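Local atomic coordinates of serine protease inhibitor (Thermoanaerobacter tengcongensis, PDB entry 2PEF), a protein that probably inhibits serine proteases as a serpin and can adopt a latent state. Residues Ile10-Phe21 and Thr360-Thr368; Ser34-Thr45 and Met158-Phe166. All blocks are in the same frame, centred on the assembly; numbering follows the deposited sequence.

Contact 1 (Ile10-Phe21 and Thr360-Thr368)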
loop_
_atom_site.group_PDB
_atom_site.type_symbol
_atom_site.label_atom_id
_atom_site.label_comp_id
_atom_site.label_asym_id
_atom_site.label_seq_id
_atom_site.Cartn_x
_atom_site.Cartn_y
_atom_site.Cartn_z
ATOM N N ILE A 10 9.705 -3.867 -12.776
ATOM C CA ILE A 10 8.270 -3.654 -12.973
ATOM C C ILE A 10 7.479 -4.958 -12.801
ATOM O O ILE A 10 6.565 -5.025 -11.975
ATOM C CB ILE A 10 7.954 -2.972 -14.330
ATOM C CG1 ILE A 10 8.553 -1.559 -14.359
ATOM C CG2 ILE A 10 6.444 -2.920 -14.574
ATOM C CD1 ILE A 10 8.514 -0.872 -15.714
ATOM N N TYR A 11 7.838 -5.993 -13.555
ATOM C CA TYR A 11 7.051 -7.228 -13.514
ATOM C C TYR A 11 7.221 -8.027 -12.217
ATOM O O TYR A 11 6.260 -8.632 -11.739
ATOM C CB TYR A 11 7.249 -8.077 -14.772
ATOM C CG TYR A 11 6.446 -7.560 -15.956
ATOM C CD1 TYR A 11 7.043 -6.764 -16.931
ATOM C CD2 TYR A 11 5.085 -7.851 -16.083
ATOM C CE1 TYR A 11 6.314 -6.282 -18.013
ATOM C CE2 TYR A 11 4.342 -7.369 -17.163
ATOM C CZ TYR A 11 4.964 -6.584 -18.121
ATOM O OH TYR A 11 4.243 -6.105 -19.193
ATOM N N ASN A 12 8.416 -8.001 -11.630
ATOM C CA ASN A 12 8.617 -8.614 -10.313
ATOM C C ASN A 12 7.825 -7.894 -9.216
ATOM O O ASN A 12 7.185 -8.536 -8.385
ATOM C CB ASN A 12 10.105 -8.702 -9.948
ATOM C CG ASN A 12 10.827 -9.817 -10.692
ATOM O OD1 ASN A 12 10.342 -10.330 -11.707
ATOM N ND2 ASN A 12 11.989 -10.207 -10.181
ATOM N N THR A 13 7.839 -6.564 -9.244
ATOM C CA THR A 13 7.112 -5.766 -8.251
ATOM C C THR A 13 5.604 -5.894 -8.458
ATOM O O THR A 13 4.846 -5.956 -7.486
ATOM C CB THR A 13 7.593 -4.295 -8.251
ATOM O OG1 THR A 13 9.002 -4.276 -7.998
ATOM C CG2 THR A 13 6.878 -3.465 -7.181
ATOM N N ALA A 14 5.186 -5.981 -9.723
ATOM C CA ALA A 14 3.784 -6.211 -10.072
ATOM C C ALA A 14 3.287 -7.524 -9.476
ATOM O O ALA A 14 2.195 -7.566 -8.901
ATOM C CB ALA A 14 3.589 -6.191 -11.588
ATOM N N ASP A 15 4.093 -8.586 -9.605
ATOM C CA ASP A 15 3.766 -9.891 -9.012
ATOM C C ASP A 15 3.601 -9.814 -7.493
ATOM O O ASP A 15 2.621 -10.325 -6.947
ATOM C CB ASP A 15 4.809 -10.949 -9.392
ATOM C CG ASP A 15 4.484 -11.654 -10.707
ATOM O OD1 ASP A 15 3.470 -11.311 -11.350
ATOM O OD2 ASP A 15 5.245 -12.564 -11.099
ATOM N N PHE A 16 4.559 -9.181 -6.816
ATOM C CA PHE A 16 4.468 -8.969 -5.368
ATOM C C PHE A 16 3.198 -8.207 -5.005
ATOM O O PHE A 16 2.478 -8.587 -4.077
ATOM C CB PHE A 16 5.689 -8.203 -4.847
ATOM C CG PHE A 16 5.515 -7.657 -3.451
ATOM C CD1 PHE A 16 5.762 -8.460 -2.340
ATOM C CD2 PHE A 16 5.107 -6.339 -3.248
ATOM C CE1 PHE A 16 5.597 -7.952 -1.049
ATOM C CE2 PHE A 16 4.942 -5.830 -1.967
ATOM C CZ PHE A 16 5.190 -6.633 -0.868
ATOM N N SER A 17 2.943 -7.130 -5.745
ATOM C CA SER A 17 1.809 -6.248 -5.495
ATOM C C SER A 17 0.479 -6.985 -5.584
ATOM O O SER A 17 -0.371 -6.856 -4.696
ATOM C CB SER A 17 1.833 -5.062 -6.466
ATOM O OG SER A 17 2.962 -4.236 -6.214
ATOM N N ILE A 18 0.303 -7.763 -6.652
ATOM C CA ILE A 18 -0.949 -8.491 -6.873
ATOM C C ILE A 18 -1.100 -9.685 -5.928
ATOM O O ILE A 18 -2.198 -9.963 -5.446
ATOM C CB ILE A 18 -1.135 -8.881 -8.371
ATOM C CG1 ILE A 18 -1.212 -7.618 -9.246
ATOM C CG2 ILE A 18 -2.374 -9.763 -8.577
ATOM C CD1 ILE A 18 -2.313 -6.613 -8.860
ATOM N N GLU A 19 0.000 -10.374 -5.634
ATOM C CA GLU A 19 -0.055 -11.462 -4.655
ATOM C C GLU A 19 -0.402 -10.924 -3.266
ATOM O O GLU A 19 -1.198 -11.522 -2.539
ATOM C CB GLU A 19 1.244 -12.270 -4.624
ATOM C CG GLU A 19 1.487 -13.113 -5.875
ATOM C CD GLU A 19 0.315 -14.023 -6.228
ATOM O OE1 GLU A 19 -0.120 -14.798 -5.353
ATOM O OE2 GLU A 19 -0.169 -13.957 -7.382
ATOM N N LEU A 20 0.183 -9.781 -2.911
ATOM C CA LEU A 20 -0.160 -9.107 -1.663
ATOM C C LEU A 20 -1.647 -8.742 -1.637
ATOM O O LEU A 20 -2.354 -9.087 -0.690
ATOM C CB LEU A 20 0.707 -7.858 -1.465
ATOM C CG LEU A 20 0.716 -7.198 -0.087
ATOM C CD1 LEU A 20 1.268 -8.142 0.983
ATOM C CD2 LEU A 20 1.526 -5.905 -0.132
ATOM N N PHE A 21 -2.111 -8.067 -2.691
ATOM C CA PHE A 21 -3.518 -7.675 -2.818
ATOM C C PHE A 21 -4.481 -8.855 -2.720
ATOM O O PHE A 21 -5.395 -8.844 -1.894
ATOM C CB PHE A 21 -3.741 -6.897 -4.120
ATOM C CG PHE A 21 -5.184 -6.557 -4.396
ATOM C CD1 PHE A 21 -5.898 -5.727 -3.537
ATOM C CD2 PHE A 21 -5.819 -7.048 -5.533
ATOM C CE1 PHE A 21 -7.230 -5.401 -3.806
ATOM C CE2 PHE A 21 -7.145 -6.728 -5.806
ATOM C CZ PHE A 21 -7.852 -5.906 -4.942
ATOM N N THR A 360 5.086 3.268 -14.973
ATOM C CA THR A 360 5.342 1.831 -14.804
ATOM C C THR A 360 4.071 0.980 -14.848
ATOM O O THR A 360 4.140 -0.228 -15.077
ATOM C CB THR A 360 6.034 1.535 -13.454
ATOM O OG1 THR A 360 5.179 1.960 -12.385
ATOM C CG2 THR A 360 7.389 2.235 -13.347
ATOM N N ASN A 361 2.922 1.619 -14.618
ATOM C CA ASN A 361 1.632 0.941 -14.417
ATOM C C ASN A 361 1.521 0.175 -13.091
ATOM O O ASN A 361 0.580 -0.592 -12.880
ATOM C CB ASN A 361 1.254 0.068 -15.617
ATOM C CG ASN A 361 0.862 0.888 -16.822
ATOM O OD1 ASN A 361 0.440 2.036 -16.690
ATOM N ND2 ASN A 361 1.000 0.307 -18.008
ATOM N N LEU A 362 2.467 0.421 -12.184
ATOM C CA LEU A 362 2.450 -0.197 -10.859
ATOM C C LEU A 362 1.413 0.438 -9.933
ATOM O O LEU A 362 1.262 1.659 -9.917
ATOM C CB LEU A 362 3.836 -0.120 -10.213
ATOM C CG LEU A 362 4.914 -1.025 -10.815
ATOM C CD1 LEU A 362 6.289 -0.656 -10.271
ATOM C CD2 LEU A 362 4.609 -2.494 -10.548
ATOM N N PRO A 363 0.694 -0.392 -9.156
ATOM C CA PRO A 363 -0.318 0.145 -8.247
ATOM C C PRO A 363 0.261 0.667 -6.931
ATOM O O PRO A 363 0.730 -0.117 -6.095
ATOM C CB PRO A 363 -1.226 -1.057 -7.996
ATOM C CG PRO A 363 -0.321 -2.240 -8.107
ATOM C CD PRO A 363 0.763 -1.867 -9.099
ATOM N N ILE A 364 0.223 1.986 -6.758
ATOM C CA ILE A 364 0.603 2.611 -5.488
ATOM C C ILE A 364 -0.386 2.199 -4.400
ATOM O O ILE A 364 0.014 1.852 -3.290
ATOM C CB ILE A 364 0.666 4.165 -5.601
ATOM C CG1 ILE A 364 1.560 4.604 -6.772
ATOM C CG2 ILE A 364 1.096 4.806 -4.276
ATOM C CD1 ILE A 364 3.034 4.233 -6.644
ATOM N N PHE A 365 -1.672 2.246 -4.746
ATOM C CA PHE A 365 -2.768 1.747 -3.921
ATOM C C PHE A 365 -3.634 0.825 -4.767
ATOM O O PHE A 365 -3.795 1.036 -5.978
ATOM C CB PHE A 365 -3.623 2.908 -3.403
ATOM C CG PHE A 365 -2.963 3.719 -2.323
ATOM C CD1 PHE A 365 -2.090 4.761 -2.644
ATOM C CD2 PHE A 365 -3.230 3.457 -0.979
ATOM C CE1 PHE A 365 -1.486 5.521 -1.642
ATOM C CE2 PHE A 365 -2.628 4.205 0.028
ATOM C CZ PHE A 365 -1.756 5.238 -0.300
ATOM N N ILE A 366 -4.184 -0.207 -4.136
ATOM C CA ILE A 366 -5.118 -1.113 -4.812
ATOM C C ILE A 366 -6.160 -1.602 -3.801
ATOM O O ILE A 366 -5.830 -1.922 -2.657
ATOM C CB ILE A 366 -4.387 -2.273 -5.562
ATOM C CG1 ILE A 366 -5.378 -3.116 -6.373
ATOM C CG2 ILE A 366 -3.558 -3.129 -4.598
ATOM C CD1 ILE A 366 -4.719 -3.980 -7.452
ATOM N N GLY A 367 -7.422 -1.622 -4.214
ATOM C CA GLY A 367 -8.495 -1.946 -3.280
ATOM C C GLY A 367 -9.809 -2.376 -3.887
ATOM O O GLY A 367 -9.932 -2.536 -5.101
ATOM N N THR A 368 -10.792 -2.572 -3.014
ATOM C CA THR A 368 -12.122 -2.997 -3.426
ATOM C C THR A 368 -13.157 -2.093 -2.793
ATOM O O THR A 368 -12.993 -1.658 -1.652
ATOM C CB THR A 368 -12.428 -4.448 -2.991
ATOM O OG1 THR A 368 -12.212 -4.584 -1.580
ATOM C CG2 THR A 368 -11.541 -5.442 -3.728
HETATM O O HOH W 1 3.228 -1.561 -6.693
#
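A water bridges Ser17 OG of helix 10-21 to Pro363 O. The water donates to Ser17 OG at 2.7 Å and to Pro363 O at the other end of the bridge. Ser17 OG itself donates to Thr13 O one turn back, 2.9 Å away. Thr13 O also takes the helical bond from Ser17 N; the two donors reach it from opposite faces of its carbonyl plane, the hydroxyl well above that plane. Beside this bridge, Ser17 CB rests against Pro363 CG at 3.9 Å.

Toward the start of the helix, Leu362 turns a single methyl, CD2, onto the backbone, 3.5 Å from Ile10 O and close to Ala14 CB. Ile10 crosses Thr360 at a slant, its CG1 and CD1 meeting Thr360 CB and CG2 at about 4.1 Å. At the other end, with CG swung away from the backbone N (chi1 175°), the Phe21 ring reaches over to the strand and turns one face to Ile366. Ile366 CG1 stands 3.7 Å from the ring centroid of Phe21 and only 4° off the normal, a CH-pi contact, while Thr368 CG2 meets the ring edge at Phe21 CZ (3.9 Å).

This is the N-terminal helix of the serpin fold packed on the C-terminal strand of sheet B. Hydrocarbon contacts dominate along its length, and the water gives Pro363 O a donor within a largely apolar interface, linking it to the helix where no direct polar bond joins the two segments.

Contact 2 (Ser34-Thr45 and Met158-Phe166)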
loop_
_atom_site.group_PDB
_atom_site.type_symbol
_atom_site.label_atom_id
_atom_site.label_comp_id
_atom_site.label_asym_id
_atom_site.label_seq_id
_atom_site.Cartn_x
_atom_site.Cartn_y
_atom_site.Cartn_z
ATOM N N SER A 34 -1.514 -0.507 0.139
ATOM C CA SER A 34 -0.450 0.099 -0.644
ATOM C C SER A 34 0.714 -0.869 -0.726
ATOM O O SER A 34 1.457 -1.035 0.250
ATOM C CB SER A 34 0.022 1.412 -0.024
ATOM O OG SER A 34 1.149 1.909 -0.711
ATOM N N PRO A 35 0.871 -1.529 -1.885
ATOM C CA PRO A 35 2.002 -2.431 -2.072
ATOM C C PRO A 35 3.333 -1.702 -1.909
ATOM O O PRO A 35 4.272 -2.270 -1.356
ATOM C CB PRO A 35 1.816 -2.931 -3.506
ATOM C CG PRO A 35 0.365 -2.755 -3.783
ATOM C CD PRO A 35 -0.009 -1.501 -3.070
ATOM N N LEU A 36 3.398 -0.451 -2.367
ATOM C CA LEU A 36 4.602 0.368 -2.227
ATOM C C LEU A 36 5.011 0.508 -0.762
ATOM O O LEU A 36 6.161 0.272 -0.415
ATOM C CB LEU A 36 4.407 1.756 -2.849
ATOM C CG LEU A 36 5.588 2.733 -2.759
ATOM C CD1 LEU A 36 6.848 2.182 -3.439
ATOM C CD2 LEU A 36 5.193 4.080 -3.346
ATOM N N SER A 37 4.059 0.888 0.084
ATOM C CA SER A 37 4.314 1.039 1.512
ATOM C C SER A 37 4.802 -0.257 2.159
ATOM O O SER A 37 5.757 -0.249 2.939
ATOM C CB SER A 37 3.059 1.549 2.222
ATOM O OG SER A 37 3.267 1.622 3.621
ATOM N N ALA A 38 4.146 -1.367 1.827
ATOM C CA ALA A 38 4.518 -2.673 2.362
ATOM C C ALA A 38 5.921 -3.070 1.924
ATOM O O ALA A 38 6.740 -3.484 2.753
ATOM C CB ALA A 38 3.508 -3.726 1.952
ATOM N N MET A 39 6.184 -2.931 0.624
ATOM C CA MET A 39 7.498 -3.192 0.040
ATOM C C MET A 39 8.608 -2.436 0.771
ATOM O O MET A 39 9.652 -2.999 1.111
ATOM C CB MET A 39 7.493 -2.804 -1.445
ATOM C CG MET A 39 8.858 -2.851 -2.123
ATOM S SD MET A 39 9.532 -4.518 -2.239
ATOM C CE MET A 39 8.530 -5.208 -3.550
ATOM N N LEU A 40 8.382 -1.147 1.004
ATOM C CA LEU A 40 9.417 -0.307 1.608
ATOM C C LEU A 40 9.746 -0.677 3.053
ATOM O O LEU A 40 10.919 -0.723 3.427
ATOM C CB LEU A 40 9.065 1.173 1.474
ATOM C CG LEU A 40 9.111 1.683 0.029
ATOM C CD1 LEU A 40 8.446 3.045 -0.077
ATOM C CD2 LEU A 40 10.531 1.733 -0.509
ATOM N N ALA A 41 8.720 -0.951 3.856
ATOM C CA ALA A 41 8.921 -1.347 5.245
ATOM C C ALA A 41 9.656 -2.681 5.307
ATOM O O ALA A 41 10.573 -2.860 6.108
ATOM C CB ALA A 41 7.589 -1.445 5.966
ATOM N N LEU A 42 9.252 -3.608 4.440
ATOM C CA LEU A 42 9.825 -4.946 4.426
ATOM C C LEU A 42 11.228 -4.969 3.827
ATOM O O LEU A 42 12.071 -5.758 4.254
ATOM C CB LEU A 42 8.902 -5.916 3.686
ATOM C CG LEU A 42 7.561 -6.226 4.365
ATOM C CD1 LEU A 42 6.595 -6.867 3.376
ATOM C CD2 LEU A 42 7.738 -7.116 5.598
ATOM N N ALA A 43 11.474 -4.115 2.835
ATOM C CA ALA A 43 12.808 -4.025 2.242
ATOM C C ALA A 43 13.817 -3.472 3.250
ATOM O O ALA A 43 14.949 -3.975 3.347
ATOM C CB ALA A 43 12.776 -3.186 0.979
ATOM N N MET A 44 13.405 -2.456 4.010
ATOM C CA MET A 44 14.225 -1.937 5.111
ATOM C C MET A 44 14.556 -3.058 6.086
ATOM O O MET A 44 15.715 -3.249 6.458
ATOM C CB MET A 44 13.509 -0.811 5.866
ATOM C CG MET A 44 13.546 0.548 5.180
ATOM S SD MET A 44 13.155 1.898 6.308
ATOM C CE MET A 44 11.426 1.603 6.668
ATOM N N THR A 45 13.525 -3.805 6.476
ATOM C CA THR A 45 13.652 -4.892 7.435
ATOM C C THR A 45 14.610 -5.974 6.930
ATOM O O THR A 45 15.398 -6.513 7.703
ATOM C CB THR A 45 12.271 -5.512 7.767
ATOM O OG1 THR A 45 11.362 -4.479 8.168
ATOM C CG2 THR A 45 12.380 -6.535 8.890
ATOM N N MET A 158 12.761 -2.650 18.689
ATOM C CA MET A 158 12.859 -1.932 17.418
ATOM C C MET A 158 11.577 -1.985 16.591
ATOM O O MET A 158 10.959 -3.037 16.453
ATOM C CB MET A 158 14.044 -2.427 16.574
ATOM C CG MET A 158 14.256 -1.595 15.303
ATOM S SD MET A 158 15.205 -2.381 13.992
ATOM C CE MET A 158 16.837 -1.754 14.360
ATOM N N TYR A 159 11.190 -0.830 16.052
ATOM C CA TYR A 159 10.114 -0.754 15.076
ATOM C C TYR A 159 10.657 -0.164 13.779
ATOM O O TYR A 159 11.515 0.722 13.798
ATOM C CB TYR A 159 8.978 0.142 15.567
ATOM C CG TYR A 159 8.328 -0.222 16.885
ATOM C CD1 TYR A 159 7.912 0.778 17.761
ATOM C CD2 TYR A 159 8.109 -1.552 17.252
ATOM C CE1 TYR A 159 7.301 0.472 18.967
ATOM C CE2 TYR A 159 7.497 -1.868 18.460
ATOM C CZ TYR A 159 7.095 -0.849 19.309
ATOM O OH TYR A 159 6.493 -1.147 20.503
ATOM N N LEU A 160 10.137 -0.654 12.658
ATOM C CA LEU A 160 10.402 -0.069 11.352
ATOM C C LEU A 160 9.054 0.343 10.777
ATOM O O LEU A 160 8.097 -0.429 10.810
ATOM C CB LEU A 160 11.108 -1.066 10.426
ATOM C CG LEU A 160 12.426 -1.672 10.932
ATOM C CD1 LEU A 160 12.183 -2.936 11.771
ATOM C CD2 LEU A 160 13.352 -1.992 9.772
ATOM N N ILE A 161 8.977 1.569 10.274
ATOM C CA ILE A 161 7.706 2.123 9.815
ATOM C C ILE A 161 7.879 2.851 8.494
ATOM O O ILE A 161 8.806 3.646 8.330
ATOM C CB ILE A 161 7.076 3.100 10.857
ATOM C CG1 ILE A 161 6.935 2.426 12.228
ATOM C CG2 ILE A 161 5.710 3.600 10.366
ATOM C CD1 ILE A 161 6.607 3.369 13.367
ATOM N N ASN A 162 6.983 2.565 7.553
ATOM C CA ASN A 162 6.855 3.378 6.352
ATOM C C ASN A 162 5.506 4.085 6.305
ATOM O O ASN A 162 4.502 3.536 6.749
ATOM C CB ASN A 162 7.022 2.518 5.103
ATOM C CG ASN A 162 6.574 3.234 3.847
ATOM O OD1 ASN A 162 5.400 3.196 3.492
ATOM N ND2 ASN A 162 7.505 3.911 3.182
ATOM N N ALA A 163 5.498 5.297 5.754
ATOM C CA ALA A 163 4.267 6.014 5.441
ATOM C C ALA A 163 4.275 6.528 4.005
ATOM O O ALA A 163 5.304 6.985 3.502
ATOM C CB ALA A 163 4.041 7.161 6.418
ATOM N N VAL A 164 3.121 6.422 3.349
ATOM C CA VAL A 164 2.910 6.962 2.007
ATOM C C VAL A 164 1.699 7.890 2.054
ATOM O O VAL A 164 0.665 7.527 2.624
ATOM C CB VAL A 164 2.678 5.828 0.969
ATOM C CG1 VAL A 164 2.235 6.397 -0.386
ATOM C CG2 VAL A 164 3.923 4.998 0.798
ATOM N N ALA A 165 1.833 9.090 1.479
ATOM C CA ALA A 165 0.721 10.041 1.409
ATOM C C ALA A 165 0.492 10.493 -0.031
ATOM O O ALA A 165 1.406 11.005 -0.671
ATOM C CB ALA A 165 0.989 11.243 2.308
ATOM N N PHE A 166 -0.727 10.285 -0.525
ATOM C CA PHE A 166 -1.105 10.638 -1.900
ATOM C C PHE A 166 -2.226 11.673 -1.868
ATOM O O PHE A 166 -3.203 11.512 -1.138
ATOM C CB PHE A 166 -1.553 9.377 -2.651
ATOM C CG PHE A 166 -1.997 9.621 -4.073
ATOM C CD1 PHE A 166 -1.069 9.681 -5.110
ATOM C CD2 PHE A 166 -3.350 9.750 -4.375
ATOM C CE1 PHE A 166 -1.475 9.891 -6.421
ATOM C CE2 PHE A 166 -3.769 9.956 -5.686
ATOM C CZ PHE A 166 -2.832 10.031 -6.708
#
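Ser37 and Asn162 form the tight centre of this contact, where the serine hydroxyl donates to the amide oxygen across 2.7 Å (Ser37 OG to Asn162 OD1). The donor lies 18° from the amide plane of Asn162. With Asn162 CG anti to the backbone N (chi1 166°), the amide stands up from the strand against the helix: OD1 turns to Ser37, and Asn162 ND2 lies 3.5 Å from Leu40 CD1. Below the amide, Asn162 CB fits against Ala41 CB at 4.1 Å, at the place where the two backbones come nearest.

The helix 35-45 runs roughly antiparallel to the strand, at 153°, across a face of serpin sheet A in what is known as the shutter region. Strand 322-331, which pairs with 158-166 in that sheet, contains the part of the reactive-centre loop that is inserted into sheet A, as in latent serpins, and its Thr329 OG1 hydrogen-bonds Ser37 OG as well. The amide is held from its other end by Asn93 OD1, bonded to ND2. A leucine in place of this asparagine would probably leave Ser37 OG without its amide acceptor and Asn93 OD1 without the amide N-H it receives, inside a buried interface.

Toward Leu36 the fit is looser, although still buried: Val164 CG2 packs on Ser37 CB at 3.8 Å but only grazes Leu36 CD2, at 4.4 Å. The far end is a second close area. There Leu160 CD2 settles beside Thr45 OG1 at 3.6 Å, a hydroxyl that donates back to Ala41 O, and the chain of Met44, bent at its last torsion, brings Met44 CE to 3.7 Å from Ile161 O.

The centres of contacts 1 and 2 lie 14 Å apart, and both segments of contact 2 fall between those of contact 1 in sequence. They meet where helix 35-45 begins. Ser34 OG, the N-cap, accepts from Ser37 N (3.2 Å), and Ser34 OG probably hydrogen-bonds Ile364 O at 2.8 Å, so one hydroxyl serves both the helix start and the corner of 360-368. Pro35 fills the same junction: Pro35 CB is 3.2 Å from Ser17 OG, and Pro35 CD is 3.4 Å from Pro363 O. Contact 1 backs onto sheet B, whereas contact 2 faces sheet A and the inserted strand 322-331.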